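Local coordinates for DBF2 kinase activator protein MOB1 (Saccharomyces cerevisiae, PDB 2HJN), which activates the DBF2 protein kinase as its partner subunit, enabling phosphorylation of DBF2 by CDC15 in late anaphase and so mitotic exit, at residues Q104-M109 / Y181-C186. Residues are numbered along the deposited sequence; the frame is centred on the assembly and turned at random.
With ZN (zinc ion), chain B.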
loop_
_atom_site.group_PDB
_atom_site.type_symbol
_atom_site.label_atom_id
_atom_site.label_comp_id
_atom_site.label_asym_id
_atom_site.label_seq_id
_atom_site.Cartn_x
_atom_site.Cartn_y
_atom_site.Cartn_z
ATOM N N GLN A 104 -9.325 -6.760 -18.636
ATOM C CA GLN A 104 -9.914 -8.136 -18.736
ATOM C C GLN A 104 -10.600 -8.625 -17.488
ATOM O O GLN A 104 -11.612 -9.321 -17.584
ATOM C CB GLN A 104 -8.892 -9.162 -19.264
ATOM C CG GLN A 104 -8.207 -8.601 -20.529
ATOM C CD GLN A 104 -9.076 -8.704 -21.776
ATOM O OE1 GLN A 104 -9.485 -7.686 -22.387
ATOM N NE2 GLN A 104 -9.374 -9.947 -22.166
ATOM N N THR A 105 -10.106 -8.274 -16.290
ATOM C CA THR A 105 -10.876 -8.675 -15.083
ATOM C C THR A 105 -12.103 -7.803 -14.886
ATOM O O THR A 105 -13.153 -8.287 -14.460
ATOM C CB THR A 105 -10.030 -8.636 -13.752
ATOM O OG1 THR A 105 -9.590 -7.288 -13.511
ATOM C CG2 THR A 105 -8.822 -9.570 -13.875
ATOM N N CYS A 106 -11.960 -6.516 -15.172
ATOM C CA CYS A 106 -13.029 -5.549 -14.904
ATOM C C CYS A 106 -13.297 -4.674 -16.145
ATOM O O CYS A 106 -12.832 -3.510 -16.212
ATOM C CB CYS A 106 -12.710 -4.679 -13.632
ATOM S SG CYS A 106 -12.193 -5.618 -12.161
ATOM N N PRO A 107 -14.098 -5.218 -17.121
ATOM C CA PRO A 107 -14.414 -4.500 -18.348
ATOM C C PRO A 107 -15.329 -3.260 -18.226
ATOM O O PRO A 107 -15.442 -2.524 -19.195
ATOM C CB PRO A 107 -15.058 -5.576 -19.262
ATOM C CG PRO A 107 -15.460 -6.678 -18.390
ATOM C CD PRO A 107 -14.706 -6.577 -17.075
ATOM N N ARG A 108 -15.977 -3.070 -17.072
ATOM C CA ARG A 108 -16.815 -1.930 -16.811
ATOM C C ARG A 108 -16.503 -1.444 -15.383
ATOM O O ARG A 108 -16.149 -2.236 -14.491
ATOM C CB ARG A 108 -18.304 -2.292 -16.885
ATOM C CG ARG A 108 -18.848 -2.637 -18.278
ATOM C CD ARG A 108 -20.366 -3.019 -18.142
ATOM N NE ARG A 108 -20.583 -4.089 -17.149
ATOM C CZ ARG A 108 -21.697 -4.266 -16.421
ATOM N NH1 ARG A 108 -22.734 -3.429 -16.546
ATOM N NH2 ARG A 108 -21.769 -5.286 -15.550
HETATM N N MSE A 109 -16.700 -0.161 -15.153
HETATM C CA MSE A 109 -16.498 0.380 -13.791
HETATM C C MSE A 109 -17.785 0.111 -13.008
HETATM O O MSE A 109 -18.738 0.883 -13.095
HETATM C CB MSE A 109 -16.119 1.871 -13.846
HETATM C CG MSE A 109 -15.956 2.543 -12.494
HETATM SE SE MSE A 109 -14.440 1.805 -11.457
HETATM C CE MSE A 109 -14.553 3.273 -10.196
ATOM N N TYR A 181 -13.756 3.833 -3.857
ATOM C CA TYR A 181 -13.978 2.943 -2.683
ATOM C C TYR A 181 -15.004 1.864 -3.019
ATOM O O TYR A 181 -14.817 0.690 -2.641
ATOM C CB TYR A 181 -14.514 3.715 -1.455
ATOM C CG TYR A 181 -13.474 4.412 -0.606
ATOM C CD1 TYR A 181 -12.518 3.694 0.107
ATOM C CD2 TYR A 181 -13.485 5.805 -0.488
ATOM C CE1 TYR A 181 -11.585 4.372 0.907
ATOM C CE2 TYR A 181 -12.584 6.465 0.285
ATOM C CZ TYR A 181 -11.640 5.749 0.986
ATOM O OH TYR A 181 -10.797 6.460 1.762
ATOM N N ALA A 182 -16.060 2.253 -3.741
ATOM C CA ALA A 182 -17.126 1.281 -4.065
ATOM C C ALA A 182 -16.591 0.119 -4.918
ATOM O O ALA A 182 -16.933 -1.064 -4.689
ATOM C CB ALA A 182 -18.349 1.962 -4.743
ATOM N N HIS A 183 -15.776 0.436 -5.925
ATOM C CA HIS A 183 -15.192 -0.638 -6.765
ATOM C C HIS A 183 -14.271 -1.584 -5.948
ATOM O O HIS A 183 -14.270 -2.813 -6.161
ATOM C CB HIS A 183 -14.441 -0.057 -7.985
ATOM C CG HIS A 183 -13.958 -1.115 -8.926
ATOM N ND1 HIS A 183 -14.818 -1.926 -9.640
ATOM C CD2 HIS A 183 -12.710 -1.598 -9.144
ATOM C CE1 HIS A 183 -14.115 -2.838 -10.290
ATOM N NE2 HIS A 183 -12.833 -2.662 -10.003
ATOM N N ILE A 184 -13.449 -1.005 -5.062
ATOM C CA ILE A 184 -12.509 -1.791 -4.243
ATOM C C ILE A 184 -13.246 -2.805 -3.381
ATOM O O ILE A 184 -12.911 -3.982 -3.373
ATOM C CB ILE A 184 -11.545 -0.891 -3.316
ATOM C CG1 ILE A 184 -10.528 -0.100 -4.134
ATOM C CG2 ILE A 184 -10.650 -1.748 -2.378
ATOM C CD1 ILE A 184 -9.921 1.069 -3.364
ATOM N N TYR A 185 -14.260 -2.331 -2.643
ATOM C CA TYR A 185 -15.004 -3.179 -1.691
ATOM C C TYR A 185 -15.779 -4.271 -2.403
ATOM O O TYR A 185 -15.824 -5.419 -1.945
ATOM C CB TYR A 185 -16.013 -2.293 -0.920
ATOM C CG TYR A 185 -15.495 -1.761 0.381
ATOM C CD1 TYR A 185 -15.221 -0.395 0.536
ATOM C CD2 TYR A 185 -15.228 -2.630 1.460
ATOM C CE1 TYR A 185 -14.719 0.103 1.743
ATOM C CE2 TYR A 185 -14.715 -2.144 2.663
ATOM C CZ TYR A 185 -14.461 -0.771 2.799
ATOM O OH TYR A 185 -13.983 -0.251 4.005
ATOM N N CYS A 186 -16.451 -3.914 -3.509
ATOM C CA CYS A 186 -17.316 -4.863 -4.241
ATOM C C CYS A 186 -16.557 -5.823 -5.191
ATOM O O CYS A 186 -17.050 -6.927 -5.495
ATOM C CB CYS A 186 -18.431 -4.145 -5.002
ATOM S SG CYS A 186 -19.531 -3.185 -3.938
HETATM ZN ZN ZN B . -11.315 -3.958 -10.769
#
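The imidazole of His-183 meets Cys-106 at its edge and is approached obliquely by SE of the selenomethionine Met-109. Cys-106 SG lies in the ring plane, 4.7 Å from the His-183 centroid, whereas Met-109 SE sits 4.3 Å from that centroid with its direction 30° off the ring normal. The edge contact belongs to the Cys2His2 zinc site of the Mob1/phocein fold, which ties the loop after helix 75-97 to the C-terminal part of helix 165-187. Zinc is bound by Cys-106 SG at 2.3 Å and by His-183 NE2 at 2.1 Å, and the SG-Zn-NE2 angle of 112° is close to tetrahedral. The metal thus bridges two ligands from distant parts of the chain; Cys-101 and His-188 supply the other two, the His-188 ring being steeply inclined to that of His-183. Zinc is 3.1 Å from His-183 CE1 and 3.2 Å from CD2, so it sits almost symmetrically between the two carbons that flank NE2.

Two further features fix the imidazole. Its CG stands anti to the backbone N (chi1 -174°), which carries the ring off the helix toward the loop, and ND1 is hydrogen-bonded to Ile-110 O. This second-shell bond restrains ring rotation and, with a carbonyl as acceptor, is consistent with a proton on ND1 and NE2 left for the metal; bound to zinc, Cys-106 is probably a thiolate. Ala-132, at the start of helix 132-147, touches all three contact residues of this buried site, and backbone hydrogen bonds tie Cys-106 to Ala-132 and Met-109 to Tyr-117. Apart from the metal bonds, the packing rests on Met-109, whose bent chain brings SE to 3.9 Å from His-183 CG and sets its terminal CE 4.0 Å from His-183 CB.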